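Local coordinates for probable glutaredoxin ssr2061 (Synechocystis sp., PDB 4MJE), which probably reduces low-molecular-weight disulfides and proteins as a glutathione-dependent disulfide oxidoreductase, at residues 13-25 against 41-55. The protein carries 1 engineered substitution. Sequence-based numbering, arbitrary orientation. Where two conformers were deposited one is given.
Sequences AVSAKIEIYTWST and VEFQEYCIDGDNEAR
One face of the Tyr-21 ring receives the edge of Tyr-46, whose CD2 stands over its centre in a T-shaped (edge-to-face) pair with planes at 68°; at its own edge, Tyr-46 meets Glu-19 OE1. Asp-49 CA lies over one face of Trp-23 in a CH-pi contact 3.7 Å from the centroid of the five-membered ring, Arg-55 NH2 approaches from the opposite side near the rim (3.2 Å to Trp-23 CZ2), guanidinium and ring planes 79° apart, and Ile-48 CG1 sits at the edge. Arg-55 NH1 donates to Arg-66 O. The tyrosines belong to the beta-alpha-beta unit of a thioredoxin-type fold, in which helix 27-39 connects parallel neighbouring strands 18-22 and 44-47; the Trp-23 cluster lies beyond their C-terminal ends. Backbone hydrogen bonds alternate along the pair, from Gln-44 N to Ile-18 O through to Ile-48 N to Thr-22 O. On the face shared by Glu-19, Tyr-21 and Tyr-46, Tyr-46 OH donates to the anti lone pair of Glu-19 OE1 (O to O 2.6 Å), while Glu-19 OE2 forms a salt bridge with Arg-61, which also hydrogen-bonds Tyr-21 OH. A leucine in place of Tyr-46 would probably leave Glu-19 OE1 without this donor and the Tyr-21 face without its aromatic edge. On the other face Ile-20 CG2 meets Phe-43 CD1 at 3.9 Å, and both side chains pack against helix 27-39. With CG beside its backbone N (chi1 -64°), Asp-49 turns its carboxylate to Ser-24: Asp-49 OD1 accepts from Ser-24 N at 2.8 Å and Asp-49 OD2 from Ser-24 OG at 2.7 Å, both through syn lone pairs.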
loop_
_atom_site.group_PDB
_atom_site.type_symbol
_atom_site.label_atom_id
_atom_site.label_comp_id
_atom_site.label_asym_id
_atom_site.label_seq_id
_atom_site.Cartn_x
_atom_site.Cartn_y
_atom_site.Cartn_z
ATOM N N ALA A 13 0.365 20.026 5.103
ATOM C CA ALA A 13 0.485 18.709 5.719
ATOM C C ALA A 13 0.121 17.599 4.737
ATOM O O ALA A 13 -1.023 17.518 4.278
ATOM C CB ALA A 13 -0.398 18.633 6.940
ATOM N N VAL A 14 1.096 16.742 4.436
ATOM C CA VAL A 14 0.885 15.582 3.562
ATOM C C VAL A 14 1.402 14.320 4.274
ATOM O O VAL A 14 2.004 14.415 5.345
ATOM C CB VAL A 14 1.580 15.814 2.184
ATOM C CG1 VAL A 14 3.099 15.896 2.354
ATOM C CG2 VAL A 14 1.180 14.757 1.134
ATOM N N SER A 15 1.148 13.144 3.708
ATOM C CA SER A 15 1.575 11.885 4.317
ATOM C C SER A 15 1.797 10.793 3.270
ATOM O O SER A 15 1.577 11.010 2.083
ATOM C CB SER A 15 0.525 11.404 5.317
ATOM O OG SER A 15 -0.730 11.241 4.678
ATOM N N ALA A 16 2.220 9.618 3.733
ATOM C CA ALA A 16 2.483 8.490 2.855
ATOM C C ALA A 16 1.231 8.137 2.063
ATOM O O ALA A 16 0.123 8.127 2.588
ATOM C CB ALA A 16 2.961 7.270 3.656
ATOM N N LYS A 17 1.436 7.879 0.783
ATOM C CA LYS A 17 0.392 7.400 -0.112
ATOM C C LYS A 17 0.569 5.880 -0.247
ATOM O O LYS A 17 1.539 5.412 -0.857
ATOM C CB LYS A 17 0.544 8.128 -1.453
ATOM C CG LYS A 17 -0.491 7.776 -2.489
ATOM C CD LYS A 17 -0.083 8.341 -3.831
ATOM C CE LYS A 17 -1.046 7.964 -4.921
ATOM N NZ LYS A 17 -0.563 8.438 -6.244
ATOM N N ILE A 18 -0.346 5.120 0.345
ATOM C CA ILE A 18 -0.264 3.669 0.365
ATOM C C ILE A 18 -1.465 3.099 -0.369
ATOM O O ILE A 18 -2.606 3.407 -0.034
ATOM C CB ILE A 18 -0.211 3.131 1.803
ATOM C CG1 ILE A 18 0.991 3.739 2.544
ATOM C CG2 ILE A 18 -0.124 1.615 1.803
ATOM C CD1 ILE A 18 1.002 3.513 4.039
ATOM N N GLU A 19 -1.203 2.289 -1.397
ATOM C CA GLU A 19 -2.239 1.742 -2.266
ATOM C C GLU A 19 -2.092 0.239 -2.377
ATOM O O GLU A 19 -0.976 -0.272 -2.536
ATOM C CB GLU A 19 -2.141 2.312 -3.680
ATOM C CG GLU A 19 -2.209 3.820 -3.762
ATOM C CD GLU A 19 -1.718 4.322 -5.099
ATOM O OE1 GLU A 19 -2.552 4.578 -5.996
ATOM O OE2 GLU A 19 -0.493 4.453 -5.271
ATOM N N ILE A 20 -3.218 -0.455 -2.311
ATOM C CA ILE A 20 -3.211 -1.890 -2.565
ATOM C C ILE A 20 -4.397 -2.280 -3.433
ATOM O O ILE A 20 -5.536 -1.921 -3.126
ATOM C CB ILE A 20 -3.205 -2.714 -1.244
ATOM C CG1 ILE A 20 -3.120 -4.209 -1.563
ATOM C CG2 ILE A 20 -4.405 -2.391 -0.340
ATOM C CD1 ILE A 20 -2.879 -5.087 -0.377
ATOM N N TYR A 21 -4.099 -2.957 -4.546
ATOM C CA TYR A 21 -5.105 -3.512 -5.435
ATOM C C TYR A 21 -5.415 -4.952 -5.016
ATOM O O TYR A 21 -4.504 -5.755 -4.779
ATOM C CB TYR A 21 -4.643 -3.541 -6.896
ATOM C CG TYR A 21 -4.277 -2.234 -7.559
ATOM C CD1 TYR A 21 -5.073 -1.688 -8.559
ATOM C CD2 TYR A 21 -3.076 -1.592 -7.266
ATOM C CE1 TYR A 21 -4.698 -0.520 -9.214
ATOM C CE2 TYR A 21 -2.705 -0.430 -7.915
ATOM C CZ TYR A 21 -3.511 0.085 -8.874
ATOM O OH TYR A 21 -3.112 1.222 -9.535
ATOM N N THR A 22 -6.703 -5.276 -4.926
ATOM C CA THR A 22 -7.108 -6.565 -4.383
ATOM C C THR A 22 -8.321 -7.148 -5.103
ATOM O O THR A 22 -9.071 -6.443 -5.777
ATOM C CB THR A 22 -7.558 -6.429 -2.919
ATOM O OG1 THR A 22 -8.723 -5.612 -2.890
ATOM C CG2 THR A 22 -6.506 -5.824 -2.030
ATOM N N TRP A 23 -8.505 -8.458 -4.912
ATOM C CA TRP A 23 -9.833 -9.042 -4.880
ATOM C C TRP A 23 -10.135 -9.316 -3.405
ATOM O O TRP A 23 -9.277 -9.790 -2.668
ATOM C CB TRP A 23 -9.912 -10.326 -5.725
ATOM C CG TRP A 23 -10.240 -10.078 -7.156
ATOM C CD1 TRP A 23 -10.118 -8.895 -7.829
ATOM C CD2 TRP A 23 -10.750 -11.035 -8.103
ATOM N NE1 TRP A 23 -10.526 -9.054 -9.133
ATOM C CE2 TRP A 23 -10.920 -10.357 -9.322
ATOM C CE3 TRP A 23 -11.072 -12.400 -8.034
ATOM C CZ2 TRP A 23 -11.408 -10.990 -10.465
ATOM C CZ3 TRP A 23 -11.540 -13.024 -9.173
ATOM C CH2 TRP A 23 -11.702 -12.323 -10.368
ATOM N N SER A 24 -11.349 -8.984 -2.982
ATOM C CA SER A 24 -11.734 -9.024 -1.574
ATOM C C SER A 24 -11.540 -10.395 -0.956
ATOM O O SER A 24 -11.199 -10.531 0.226
ATOM C CB SER A 24 -13.194 -8.593 -1.408
ATOM O OG SER A 24 -14.059 -9.436 -2.119
ATOM N N THR A 25 -11.759 -11.433 -1.760
ATOM C CA THR A 25 -11.774 -12.813 -1.280
ATOM C C THR A 25 -10.527 -13.606 -1.683
ATOM O O THR A 25 -10.465 -14.818 -1.488
ATOM C CB THR A 25 -13.032 -13.524 -1.789
ATOM O OG1 THR A 25 -13.176 -13.253 -3.188
ATOM C CG2 THR A 25 -14.273 -13.024 -1.051
ATOM N N VAL A 41 -1.575 2.013 9.705
ATOM C CA VAL A 41 -1.425 3.089 8.733
ATOM C C VAL A 41 -2.719 3.324 7.963
ATOM O O VAL A 41 -3.575 2.448 7.832
ATOM C CB VAL A 41 -0.285 2.756 7.742
ATOM C CG1 VAL A 41 1.037 2.639 8.493
ATOM C CG2 VAL A 41 -0.617 1.472 6.943
ATOM N N GLU A 42 -2.842 4.537 7.467
ATOM C CA GLU A 42 -3.934 4.909 6.597
ATOM C C GLU A 42 -3.586 4.467 5.186
ATOM O O GLU A 42 -2.477 4.748 4.714
ATOM C CB GLU A 42 -4.069 6.424 6.651
ATOM C CG GLU A 42 -5.052 7.013 5.681
ATOM C CD GLU A 42 -4.888 8.515 5.521
ATOM O OE1 GLU A 42 -3.806 9.060 5.863
ATOM O OE2 GLU A 42 -5.850 9.161 5.052
ATOM N N PHE A 43 -4.497 3.778 4.513
ATOM C CA PHE A 43 -4.208 3.284 3.175
ATOM C C PHE A 43 -5.478 3.165 2.337
ATOM O O PHE A 43 -6.593 3.116 2.874
ATOM C CB PHE A 43 -3.409 1.966 3.199
ATOM C CG PHE A 43 -4.171 0.771 3.698
ATOM C CD1 PHE A 43 -4.789 -0.091 2.802
ATOM C CD2 PHE A 43 -4.231 0.476 5.050
ATOM C CE1 PHE A 43 -5.460 -1.200 3.250
ATOM C CE2 PHE A 43 -4.913 -0.631 5.499
ATOM C CZ PHE A 43 -5.517 -1.478 4.592
ATOM N N GLN A 44 -5.302 3.125 1.020
ATOM C CA GLN A 44 -6.400 3.043 0.055
ATOM C C GLN A 44 -6.372 1.660 -0.589
ATOM O O GLN A 44 -5.333 1.219 -1.106
ATOM C CB GLN A 44 -6.236 4.135 -1.005
ATOM C CG GLN A 44 -7.478 4.423 -1.811
ATOM C CD GLN A 44 -8.558 5.116 -1.017
ATOM O OE1 GLN A 44 -8.324 5.590 0.095
ATOM N NE2 GLN A 44 -9.751 5.203 -1.598
ATOM N N GLU A 45 -7.506 0.974 -0.552
ATOM C CA GLU A 45 -7.631 -0.328 -1.186
ATOM C C GLU A 45 -8.477 -0.182 -2.442
ATOM O O GLU A 45 -9.610 0.303 -2.396
ATOM C CB GLU A 45 -8.310 -1.320 -0.238
ATOM C CG GLU A 45 -8.647 -2.661 -0.904
ATOM C CD GLU A 45 -9.481 -3.597 -0.058
ATOM O OE1 GLU A 45 -9.983 -3.213 1.033
ATOM O OE2 GLU A 45 -9.647 -4.760 -0.488
ATOM N N TYR A 46 -7.909 -0.606 -3.568
ATOM C CA TYR A 46 -8.647 -0.644 -4.816
ATOM C C TYR A 46 -9.162 -2.078 -4.949
ATOM O O TYR A 46 -8.455 -2.959 -5.402
ATOM C CB TYR A 46 -7.730 -0.277 -5.976
ATOM C CG TYR A 46 -7.025 1.033 -5.820
ATOM C CD1 TYR A 46 -7.680 2.155 -5.316
ATOM C CD2 TYR A 46 -5.708 1.176 -6.189
ATOM C CE1 TYR A 46 -7.042 3.373 -5.197
ATOM C CE2 TYR A 46 -5.068 2.377 -6.059
ATOM C CZ TYR A 46 -5.739 3.482 -5.569
ATOM O OH TYR A 46 -5.139 4.710 -5.445
ATOM N N CYS A 47 -10.368 -2.317 -4.453
ATOM C CA CYS A 47 -10.957 -3.619 -4.601
ATOM C C CYS A 47 -11.588 -3.728 -5.973
ATOM O O CYS A 47 -12.566 -3.042 -6.287
ATOM C CB CYS A 47 -11.957 -3.879 -3.488
ATOM S SG CYS A 47 -12.742 -5.448 -3.576
ATOM N N ILE A 48 -11.001 -4.592 -6.791
ATOM C CA ILE A 48 -11.342 -4.629 -8.201
ATOM C C ILE A 48 -11.999 -5.942 -8.595
ATOM O O ILE A 48 -11.940 -6.320 -9.771
ATOM C CB ILE A 48 -10.104 -4.288 -9.094
ATOM C CG1 ILE A 48 -8.959 -5.285 -8.903
ATOM C CG2 ILE A 48 -9.607 -2.875 -8.771
ATOM C CD1 ILE A 48 -7.827 -5.152 -9.951
ATOM N N ASP A 49 -12.688 -6.592 -7.647
ATOM C CA ASP A 49 -13.488 -7.796 -7.938
ATOM C C ASP A 49 -14.261 -7.626 -9.242
ATOM O O ASP A 49 -15.060 -6.702 -9.376
ATOM C CB ASP A 49 -14.546 -8.071 -6.853
ATOM C CG ASP A 49 -13.968 -8.375 -5.498
ATOM O OD1 ASP A 49 -12.787 -8.107 -5.242
ATOM O OD2 ASP A 49 -14.732 -8.899 -4.666
ATOM N N GLY A 50 -14.036 -8.529 -10.186
ATOM C CA GLY A 50 -14.805 -8.553 -11.412
ATOM C C GLY A 50 -14.576 -7.379 -12.353
ATOM O O GLY A 50 -15.311 -7.222 -13.327
ATOM N N ASP A 51 -13.548 -6.585 -12.111
ATOM C CA ASP A 51 -13.317 -5.372 -12.891
ATOM C C ASP A 51 -12.078 -5.534 -13.770
ATOM O O ASP A 51 -10.956 -5.281 -13.336
ATOM C CB ASP A 51 -13.217 -4.179 -11.935
ATOM C CG ASP A 51 -13.379 -2.859 -12.641
ATOM O OD1 ASP A 51 -12.874 -2.736 -13.768
ATOM O OD2 ASP A 51 -14.008 -1.962 -12.049
ATOM N N ASN A 52 -12.273 -5.926 -15.028
ATOM C CA ASN A 52 -11.141 -6.166 -15.901
ATOM C C ASN A 52 -10.438 -4.865 -16.263
ATOM O O ASN A 52 -9.212 -4.831 -16.365
ATOM C CB ASN A 52 -11.529 -6.914 -17.180
ATOM C CG ASN A 52 -10.330 -7.143 -18.100
ATOM O OD1 ASN A 52 -9.494 -8.020 -17.850
ATOM N ND2 ASN A 52 -10.232 -6.343 -19.153
ATOM N N GLU A 53 -11.200 -3.798 -16.475
ATOM C CA GLU A 53 -10.596 -2.508 -16.814
ATOM C C GLU A 53 -9.633 -2.050 -15.725
ATOM O O GLU A 53 -8.528 -1.570 -16.014
ATOM C CB GLU A 53 -11.668 -1.430 -17.041
ATOM C CG GLU A 53 -12.430 -1.583 -18.355
ATOM C CD GLU A 53 -13.621 -0.636 -18.499
ATOM O OE1 GLU A 53 -14.035 -0.005 -17.500
ATOM O OE2 GLU A 53 -14.150 -0.527 -19.628
ATOM N N ALA A 54 -10.039 -2.218 -14.470
ATOM C CA ALA A 54 -9.193 -1.815 -13.364
ATOM C C ALA A 54 -7.969 -2.723 -13.271
ATOM O O ALA A 54 -6.886 -2.261 -12.913
ATOM C CB ALA A 54 -9.962 -1.804 -12.058
ATOM N N ARG A 55 -8.117 -4.004 -13.606
ATOM C CA ARG A 55 -6.958 -4.885 -13.635
ATOM C C ARG A 55 -5.932 -4.439 -14.680
ATOM O O ARG A 55 -4.730 -4.519 -14.469
ATOM C CB ARG A 55 -7.371 -6.327 -13.921
ATOM C CG ARG A 55 -6.264 -7.334 -13.690
ATOM C CD ARG A 55 -6.119 -7.648 -12.219
ATOM N NE ARG A 55 -7.249 -8.469 -11.800
ATOM C CZ ARG A 55 -7.208 -9.776 -11.550
ATOM N NH1 ARG A 55 -6.065 -10.455 -11.542
ATOM N NH2 ARG A 55 -8.336 -10.419 -11.260
HETATM O O HOH W 1 -1.186 8.775 6.776
HETATM O O HOH W 2 -2.714 9.950 3.195
HETATM O O HOH W 3 -2.059 6.295 2.397
HETATM O O HOH W 4 -10.007 -7.620 -11.737
#